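Local structure of protein CT_858 (Chlamydia trachomatis, 3DOR) at residues A23-K28 / L32-V37; G514-A517 / A523-E526; Q9-L14 / A63-G68. The protein is the secreted chlamydial protease CPAF, a dimer in its mature form, and probably cleaves proteins as a serine-type endopeptidase of the S41 kind. All blocks are in the same frame, centred on the assembly; numbering follows the deposited sequence.

Contacts 1 and 3 both belong to the N-terminal helices: contact 1 joins helix 25-32 to the start of helix 36-48 and is nested inside the chain loop that contact 3 closes between helices 2-20 and 55-67. Contact 2 comes far later, in the S41 peptidase part of the chain, where strand 507-518 meets the loop after it. The centres of contacts 1 and 2 lie about 13 Å apart, those of 1 and 3 about 14 Å, and those of 2 and 3 about 22 Å. Contact 1 therefore bridges the others, through the Lys28-Glu526 salt bridge on one side and Leu36 against Phe65 on the other. Contacts 2 and 3 both touch the second subunit.

Contact 1 of 3, residues A23-K28 / L32-V37; sequences APKTWK and LGWDLV
Lys28 O ties the end of helix 25-32 to the residues that follow it. Leu32 N donates to this oxygen over 2.8 Å, with an N-H...O angle of 147° and the donor tilted 35° from the carbonyl plane. Trp34 N adds a weak bond to the same atom, Lys28 O, at 3.3 Å. Between these donors Gly33 has positive phi, which ends the helical path and turns the chain toward helix 36-48.

The apolar contacts gather round the Trp34 indole. Lys28 CB lies obliquely to the ring, 3.7 Å from Trp34 CE3, while Lys25 CG meets its edge in plane, 3.8 Å from Trp34 CZ3. Lys25 CG is anti to the backbone N (chi1 173°), which brings it to the rim of the indole; the two side chains cross at about a right angle. Lys28 and Leu32 instead lie side by side, with Lys28 CD 4.1 Å from Leu32 CD1.

Charged ends find partners beyond the two segments: Lys25 NZ pairs with Glu29, and Lys28 NZ makes a salt bridge to Glu526 and a hydrogen bond to Asn70 O. Asp35 is the N-cap of helix 36-48, its OD2 accepting from Gln38 N. Helix 2-20 covers Leu36 through Leu18 and Gln19, whereas Pro24 and Trp27 rest on Leu516 of strand 507-518.

Contact 2 of 3, residues G514-A517 / A523-E526; sequences GSLA and AFIE
One water joins Ala517 O to Ile525 N and is the polar bridge between strand and loop. It donates to Ala517 O at 2.7 Å and accepts from Ile525 N at 2.9 Å, so two backbone groups from different segments hold it. Ala517 O also receives Phe524 CA, 3.5 Å away with an angle of 145° at the hydrogen, in a CA-H...O contact. No direct hydrogen bond links the segments, which distinguishes this water-mediated meeting from the pairing of neighbouring strands.

The side chains close in around that bridge. Leu516 CD1 comes within 3.7 Å of Phe524 CE2, the two side chains crossing obliquely. Phe524 CG is anti to the carbonyl carbon (chi1 -66°), which brings the end of the ring nearer the strand than the direction of its CB would suggest. The other Leu516 branch, CD2, reaches Glu526 CB at 3.9 Å, here with the side chains nearly perpendicular. A further apolar contact places Ala517 CB 4.2 Å from Ile525 CG1.

Glu526 thus offers its aliphatic root to the leucine, while its carboxylate turns to Lys28 and, through OE1 and only weakly, to Gly493 N. Asp71 OD1 also lies near Glu526 OE2.

Strand 507-518 is hydrogen-bonded, backbone to backbone, through Leu516 to Arg367 of strand 361-368. Helix 468-478 touches Ala517 through Phe471 and Ile525 through Val474, while the ring of Trp27, from helix 25-32, meets that of Phe524 with the planes at about 45°. Leu206 of the second subunit also meets Leu516 and Phe524, extending the contact to the dimer interface.

Contact 3 of 3, residues Q9-L14 / A63-G68; sequences QDLSFL and ADFIGG
Segments 9-14 and 63-67 run nearly parallel, with their axes 11.4 Å apart at closest approach and a signed crossing angle of -16°. Such spacing means that side chains, rather than backbones, make the contact, and Phe65 supplies the largest of them. Leu11 sets CD2 over one face of the phenyl ring: the methyl carbon is 4.0 Å from the Phe65 ring centroid and only 16° off the ring normal, which defines a CH-pi contact. Leu11 CG lies anti to the backbone N (chi1 -159°), and this carries CD2 over to the Phe65 face; the two side chains meet obliquely across the gap.

The two helices belong to the N-terminal helical group, in which helix 36-48 packs on both: Ser40 and Ala43 touch Leu11, while Ser39 touches Phe65. Parallel helices distant in sequence are thus joined through a third as well as directly.

Leu14, one turn beyond Leu11, approaches the same ring differently. Its CB is at the ring edge, near the plane, 4.4 Å from Phe65 CE2. The leucine end goes on to the next residue of the partner helix, with Leu14 CD1 4.2 Å from Ile66 CD1. Strand 507-518 adds Cys510 beside Leu14, and strand 75-78 adds Val76 beside Ile66. Around the helix from these leucines, Phe13 stacks on Phe13 of the second subunit.

Contact 1 of 3, residues A23-K28 / L32-V37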
loop_
_atom_site.group_PDB
_atom_site.type_symbol
_atom_site.label_atom_id
_atom_site.label_comp_id
_atom_site.label_asym_id
_atom_site.label_seq_id
_atom_site.Cartn_x
_atom_site.Cartn_y
_atom_site.Cartn_z
ATOM N N ALA B 23 10.195 -4.510 -17.011
ATOM C CA ALA B 23 11.147 -3.885 -17.920
ATOM C C ALA B 23 12.311 -4.733 -18.407
ATOM O O ALA B 23 12.700 -4.632 -19.562
ATOM C CB ALA B 23 11.679 -2.591 -17.303
ATOM N N PRO B 24 12.891 -5.569 -17.538
ATOM C CA PRO B 24 14.024 -6.388 -17.997
ATOM C C PRO B 24 13.715 -7.599 -18.873
ATOM O O PRO B 24 14.606 -8.395 -19.172
ATOM C CB PRO B 24 14.734 -6.773 -16.696
ATOM C CG PRO B 24 13.677 -6.697 -15.676
ATOM C CD PRO B 24 12.791 -5.556 -16.069
ATOM N N LYS B 25 12.460 -7.727 -19.293
ATOM C CA LYS B 25 12.036 -8.845 -20.139
ATOM C C LYS B 25 12.949 -9.058 -21.360
ATOM O O LYS B 25 13.479 -10.152 -21.569
ATOM C CB LYS B 25 10.582 -8.624 -20.588
ATOM C CG LYS B 25 10.043 -9.621 -21.603
ATOM C CD LYS B 25 8.514 -9.619 -21.600
ATOM C CE LYS B 25 7.928 -9.786 -23.004
ATOM N NZ LYS B 25 8.398 -10.996 -23.728
ATOM N N THR B 26 13.138 -8.015 -22.155
ATOM C CA THR B 26 13.979 -8.117 -23.339
ATOM C C THR B 26 15.415 -8.512 -22.984
ATOM O O THR B 26 16.090 -9.201 -23.743
ATOM C CB THR B 26 13.999 -6.785 -24.096
ATOM O OG1 THR B 26 12.656 -6.305 -24.239
ATOM C CG2 THR B 26 14.603 -6.967 -25.483
ATOM N N TRP B 27 15.877 -8.066 -21.824
ATOM C CA TRP B 27 17.227 -8.374 -21.378
ATOM C C TRP B 27 17.376 -9.844 -20.987
ATOM O O TRP B 27 18.383 -10.476 -21.299
ATOM C CB TRP B 27 17.600 -7.473 -20.195
ATOM C CG TRP B 27 18.794 -7.939 -19.448
ATOM C CD1 TRP B 27 18.808 -8.696 -18.314
ATOM C CD2 TRP B 27 20.162 -7.709 -19.796
ATOM N NE1 TRP B 27 20.102 -8.951 -17.931
ATOM C CE2 TRP B 27 20.955 -8.356 -18.823
ATOM C CE3 TRP B 27 20.797 -7.015 -20.835
ATOM C CZ2 TRP B 27 22.353 -8.335 -18.859
ATOM C CZ3 TRP B 27 22.191 -6.995 -20.870
ATOM C CH2 TRP B 27 22.951 -7.652 -19.884
ATOM N N LYS B 28 16.375 -10.385 -20.301
ATOM C CA LYS B 28 16.408 -11.780 -19.876
ATOM C C LYS B 28 16.382 -12.744 -21.067
ATOM O O LYS B 28 17.028 -13.797 -21.050
ATOM C CB LYS B 28 15.224 -12.058 -18.949
ATOM C CG LYS B 28 15.169 -11.122 -17.732
ATOM C CD LYS B 28 16.415 -11.264 -16.850
ATOM C CE LYS B 28 16.351 -10.341 -15.638
ATOM N NZ LYS B 28 17.500 -10.560 -14.713
ATOM N N LEU B 32 19.688 -14.604 -20.775
ATOM C CA LEU B 32 19.415 -15.968 -20.331
ATOM C C LEU B 32 18.866 -16.894 -21.423
ATOM O O LEU B 32 18.867 -18.110 -21.254
ATOM C CB LEU B 32 18.399 -15.956 -19.190
ATOM C CG LEU B 32 18.661 -15.104 -17.947
ATOM C CD1 LEU B 32 17.461 -15.215 -17.025
ATOM C CD2 LEU B 32 19.922 -15.582 -17.237
ATOM N N GLY B 33 18.396 -16.330 -22.533
ATOM C CA GLY B 33 17.814 -17.164 -23.572
ATOM C C GLY B 33 16.457 -17.588 -23.034
ATOM O O GLY B 33 15.855 -18.584 -23.451
ATOM N N TRP B 34 15.983 -16.798 -22.076
ATOM C CA TRP B 34 14.712 -17.019 -21.414
ATOM C C TRP B 34 13.534 -16.656 -22.318
ATOM O O TRP B 34 13.636 -15.753 -23.151
ATOM C CB TRP B 34 14.682 -16.172 -20.142
ATOM C CG TRP B 34 13.350 -16.038 -19.493
ATOM C CD1 TRP B 34 12.795 -16.871 -18.569
ATOM C CD2 TRP B 34 12.411 -14.975 -19.697
ATOM N NE1 TRP B 34 11.564 -16.390 -18.177
ATOM C CE2 TRP B 34 11.305 -15.230 -18.857
ATOM C CE3 TRP B 34 12.397 -13.835 -20.510
ATOM C CZ2 TRP B 34 10.194 -14.376 -18.802
ATOM C CZ3 TRP B 34 11.288 -12.984 -20.455
ATOM C CH2 TRP B 34 10.204 -13.265 -19.607
ATOM N N ASP B 35 12.420 -17.364 -22.151
ATOM C CA ASP B 35 11.213 -17.102 -22.931
ATOM C C ASP B 35 10.007 -17.210 -22.016
ATOM O O ASP B 35 9.756 -18.259 -21.421
ATOM C CB ASP B 35 11.044 -18.101 -24.078
ATOM C CG ASP B 35 9.770 -17.849 -24.877
ATOM O OD1 ASP B 35 9.734 -16.873 -25.659
ATOM O OD2 ASP B 35 8.795 -18.612 -24.702
ATOM N N LEU B 36 9.255 -16.120 -21.926
ATOM C CA LEU B 36 8.083 -16.052 -21.067
ATOM C C LEU B 36 7.040 -17.153 -21.272
ATOM O O LEU B 36 6.761 -17.923 -20.357
ATOM C CB LEU B 36 7.427 -14.675 -21.210
ATOM C CG LEU B 36 6.168 -14.438 -20.367
ATOM C CD1 LEU B 36 6.355 -14.953 -18.940
ATOM C CD2 LEU B 36 5.856 -12.958 -20.364
ATOM N N VAL B 37 6.461 -17.222 -22.463
ATOM C CA VAL B 37 5.443 -18.230 -22.753
ATOM C C VAL B 37 5.927 -19.634 -22.407
ATOM O O VAL B 37 5.246 -20.381 -21.708
ATOM C CB VAL B 37 5.031 -18.191 -24.244
ATOM C CG1 VAL B 37 3.977 -19.258 -24.525
ATOM C CG2 VAL B 37 4.495 -16.813 -24.594
#

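Contact 2 of 3, residues G514-A517 / A523-E526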
loop_
_atom_site.group_PDB
_atom_site.type_symbol
_atom_site.label_atom_id
_atom_site.label_comp_id
_atom_site.label_asym_id
_atom_site.label_seq_id
_atom_site.Cartn_x
_atom_site.Cartn_y
_atom_site.Cartn_z
ATOM N N GLY B 514 10.676 -2.466 -12.660
ATOM C CA GLY B 514 10.046 -1.568 -13.611
ATOM C C GLY B 514 10.932 -0.759 -14.535
ATOM O O GLY B 514 10.433 0.107 -15.262
ATOM N N SER B 515 12.235 -1.019 -14.523
ATOM C CA SER B 515 13.137 -0.282 -15.400
ATOM C C SER B 515 14.465 -0.996 -15.590
ATOM O O SER B 515 14.775 -1.951 -14.882
ATOM C CB SER B 515 13.423 1.095 -14.814
ATOM O OG SER B 515 14.287 0.959 -13.701
ATOM N N LEU B 516 15.233 -0.533 -16.570
ATOM C CA LEU B 516 16.561 -1.071 -16.833
ATOM C C LEU B 516 17.516 0.111 -16.857
ATOM O O LEU B 516 17.424 0.974 -17.728
ATOM C CB LEU B 516 16.637 -1.784 -18.183
ATOM C CG LEU B 516 16.291 -3.267 -18.271
ATOM C CD1 LEU B 516 16.570 -3.741 -19.695
ATOM C CD2 LEU B 516 17.117 -4.074 -17.270
ATOM N N ALA B 517 18.419 0.163 -15.891
ATOM C CA ALA B 517 19.390 1.245 -15.843
ATOM C C ALA B 517 20.442 1.032 -16.923
ATOM O O ALA B 517 20.807 -0.112 -17.237
ATOM C CB ALA B 517 20.053 1.285 -14.484
ATOM N N ALA B 523 26.303 0.165 -21.225
ATOM C CA ALA B 523 26.144 -1.138 -20.587
ATOM C C ALA B 523 25.010 -1.110 -19.564
ATOM O O ALA B 523 24.788 -0.088 -18.908
ATOM C CB ALA B 523 27.451 -1.553 -19.905
ATOM N N PHE B 524 24.289 -2.221 -19.443
ATOM C CA PHE B 524 23.212 -2.327 -18.466
ATOM C C PHE B 524 23.830 -2.774 -17.134
ATOM O O PHE B 524 25.005 -3.157 -17.090
ATOM C CB PHE B 524 22.169 -3.366 -18.897
ATOM C CG PHE B 524 21.408 -2.996 -20.148
ATOM C CD1 PHE B 524 21.908 -3.318 -21.411
ATOM C CD2 PHE B 524 20.193 -2.330 -20.061
ATOM C CE1 PHE B 524 21.198 -2.977 -22.572
ATOM C CE2 PHE B 524 19.477 -1.982 -21.213
ATOM C CZ PHE B 524 19.979 -2.307 -22.472
ATOM N N ILE B 525 23.039 -2.736 -16.064
ATOM C CA ILE B 525 23.514 -3.138 -14.746
ATOM C C ILE B 525 22.946 -4.500 -14.358
ATOM O O ILE B 525 23.614 -5.280 -13.686
ATOM C CB ILE B 525 23.110 -2.100 -13.654
ATOM C CG1 ILE B 525 23.682 -0.728 -14.006
ATOM C CG2 ILE B 525 23.639 -2.527 -12.275
ATOM C CD1 ILE B 525 25.179 -0.737 -14.147
ATOM N N GLU B 526 21.716 -4.775 -14.790
ATOM C CA GLU B 526 21.034 -6.039 -14.489
ATOM C C GLU B 526 21.952 -7.243 -14.703
ATOM O O GLU B 526 22.538 -7.383 -15.773
ATOM C CB GLU B 526 19.787 -6.180 -15.377
ATOM C CG GLU B 526 18.863 -7.335 -15.005
ATOM C CD GLU B 526 18.261 -7.189 -13.616
ATOM O OE1 GLU B 526 18.263 -6.063 -13.079
ATOM O OE2 GLU B 526 17.770 -8.202 -13.063
HETATM O O HOH W 1 20.156 -2.450 -16.000
#

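Contact 3 of 3, residues Q9-L14 / A63-G68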
loop_
_atom_site.group_PDB
_atom_site.type_symbol
_atom_site.label_atom_id
_atom_site.label_comp_id
_atom_site.label_asym_id
_atom_site.label_seq_id
_atom_site.Cartn_x
_atom_site.Cartn_y
_atom_site.Cartn_z
ATOM N N GLN B 9 -4.506 -20.081 -12.163
ATOM C CA GLN B 9 -5.086 -18.750 -12.295
ATOM C C GLN B 9 -4.062 -17.688 -11.895
ATOM O O GLN B 9 -3.802 -16.742 -12.636
ATOM C CB GLN B 9 -6.316 -18.620 -11.396
ATOM C CG GLN B 9 -7.507 -17.959 -12.059
ATOM C CD GLN B 9 -7.164 -16.625 -12.689
ATOM O OE1 GLN B 9 -6.728 -15.697 -12.007
ATOM N NE2 GLN B 9 -7.359 -16.522 -14.001
ATOM N N ASP B 10 -3.474 -17.852 -10.717
ATOM C CA ASP B 10 -2.504 -16.882 -10.239
ATOM C C ASP B 10 -1.239 -16.861 -11.093
ATOM O O ASP B 10 -0.628 -15.806 -11.282
ATOM C CB ASP B 10 -2.194 -17.145 -8.760
ATOM C CG ASP B 10 -3.422 -16.962 -7.878
ATOM O OD1 ASP B 10 -4.168 -15.984 -8.101
ATOM O OD2 ASP B 10 -3.645 -17.783 -6.963
ATOM N N LEU B 11 -0.863 -18.019 -11.629
ATOM C CA LEU B 11 0.313 -18.102 -12.488
ATOM C C LEU B 11 0.017 -17.241 -13.707
ATOM O O LEU B 11 0.840 -16.427 -14.129
ATOM C CB LEU B 11 0.551 -19.548 -12.943
ATOM C CG LEU B 11 1.945 -19.980 -13.421
ATOM C CD1 LEU B 11 1.820 -21.298 -14.162
ATOM C CD2 LEU B 11 2.571 -18.946 -14.327
ATOM N N SER B 12 -1.177 -17.415 -14.266
ATOM C CA SER B 12 -1.561 -16.657 -15.448
ATOM C C SER B 12 -1.538 -15.167 -15.154
ATOM O O SER B 12 -1.219 -14.360 -16.025
ATOM C CB SER B 12 -2.958 -17.068 -15.933
ATOM O OG SER B 12 -3.969 -16.573 -15.071
ATOM N N PHE B 13 -1.891 -14.793 -13.928
ATOM C CA PHE B 13 -1.867 -13.382 -13.574
ATOM C C PHE B 13 -0.419 -12.888 -13.547
ATOM O O PHE B 13 -0.105 -11.827 -14.094
ATOM C CB PHE B 13 -2.517 -13.143 -12.211
ATOM C CG PHE B 13 -2.549 -11.693 -11.811
ATOM C CD1 PHE B 13 -3.206 -10.755 -12.606
ATOM C CD2 PHE B 13 -1.912 -11.263 -10.651
ATOM C CE1 PHE B 13 -3.230 -9.404 -12.253
ATOM C CE2 PHE B 13 -1.928 -9.914 -10.283
ATOM C CZ PHE B 13 -2.590 -8.981 -11.085
ATOM N N LEU B 14 0.464 -13.659 -12.917
ATOM C CA LEU B 14 1.871 -13.279 -12.849
ATOM C C LEU B 14 2.448 -13.151 -14.247
ATOM O O LEU B 14 3.136 -12.186 -14.557
ATOM C CB LEU B 14 2.677 -14.310 -12.071
ATOM C CG LEU B 14 2.346 -14.491 -10.596
ATOM C CD1 LEU B 14 3.323 -15.509 -10.021
ATOM C CD2 LEU B 14 2.441 -13.155 -9.851
ATOM N N ALA B 63 7.193 -19.722 -7.235
ATOM C CA ALA B 63 8.441 -19.117 -6.795
ATOM C C ALA B 63 9.583 -19.461 -7.757
ATOM O O ALA B 63 10.446 -18.623 -8.026
ATOM C CB ALA B 63 8.775 -19.587 -5.384
ATOM N N ASP B 64 9.588 -20.689 -8.274
ATOM C CA ASP B 64 10.628 -21.110 -9.212
ATOM C C ASP B 64 10.455 -20.414 -10.546
ATOM O O ASP B 64 11.429 -20.102 -11.223
ATOM C CB ASP B 64 10.603 -22.630 -9.408
ATOM C CG ASP B 64 11.104 -23.377 -8.184
ATOM O OD1 ASP B 64 11.511 -22.713 -7.204
ATOM O OD2 ASP B 64 11.092 -24.625 -8.196
ATOM N N PHE B 65 9.205 -20.171 -10.916
ATOM C CA PHE B 65 8.879 -19.488 -12.161
ATOM C C PHE B 65 9.462 -18.065 -12.126
ATOM O O PHE B 65 10.098 -17.615 -13.081
ATOM C CB PHE B 65 7.356 -19.434 -12.319
ATOM C CG PHE B 65 6.888 -18.608 -13.480
ATOM C CD1 PHE B 65 7.136 -19.014 -14.790
ATOM C CD2 PHE B 65 6.173 -17.427 -13.264
ATOM C CE1 PHE B 65 6.676 -18.256 -15.876
ATOM C CE2 PHE B 65 5.705 -16.654 -14.338
ATOM C CZ PHE B 65 5.957 -17.072 -15.646
ATOM N N ILE B 66 9.239 -17.353 -11.026
ATOM C CA ILE B 66 9.771 -15.998 -10.913
ATOM C C ILE B 66 11.283 -16.072 -10.704
ATOM O O ILE B 66 12.027 -15.221 -11.183
ATOM C CB ILE B 66 9.116 -15.225 -9.737
ATOM C CG1 ILE B 66 7.605 -15.130 -9.963
ATOM C CG2 ILE B 66 9.721 -13.816 -9.621
ATOM C CD1 ILE B 66 7.217 -14.412 -11.238
ATOM N N GLY B 67 11.732 -17.101 -9.991
ATOM C CA GLY B 67 13.157 -17.261 -9.764
ATOM C C GLY B 67 13.886 -17.466 -11.082
ATOM O O GLY B 67 15.089 -17.211 -11.183
ATOM N N GLY B 68 13.154 -17.923 -12.099
ATOM C CA GLY B 68 13.758 -18.155 -13.399
ATOM C C GLY B 68 14.165 -16.885 -14.117
ATOM O O GLY B 68 14.888 -16.931 -15.117
#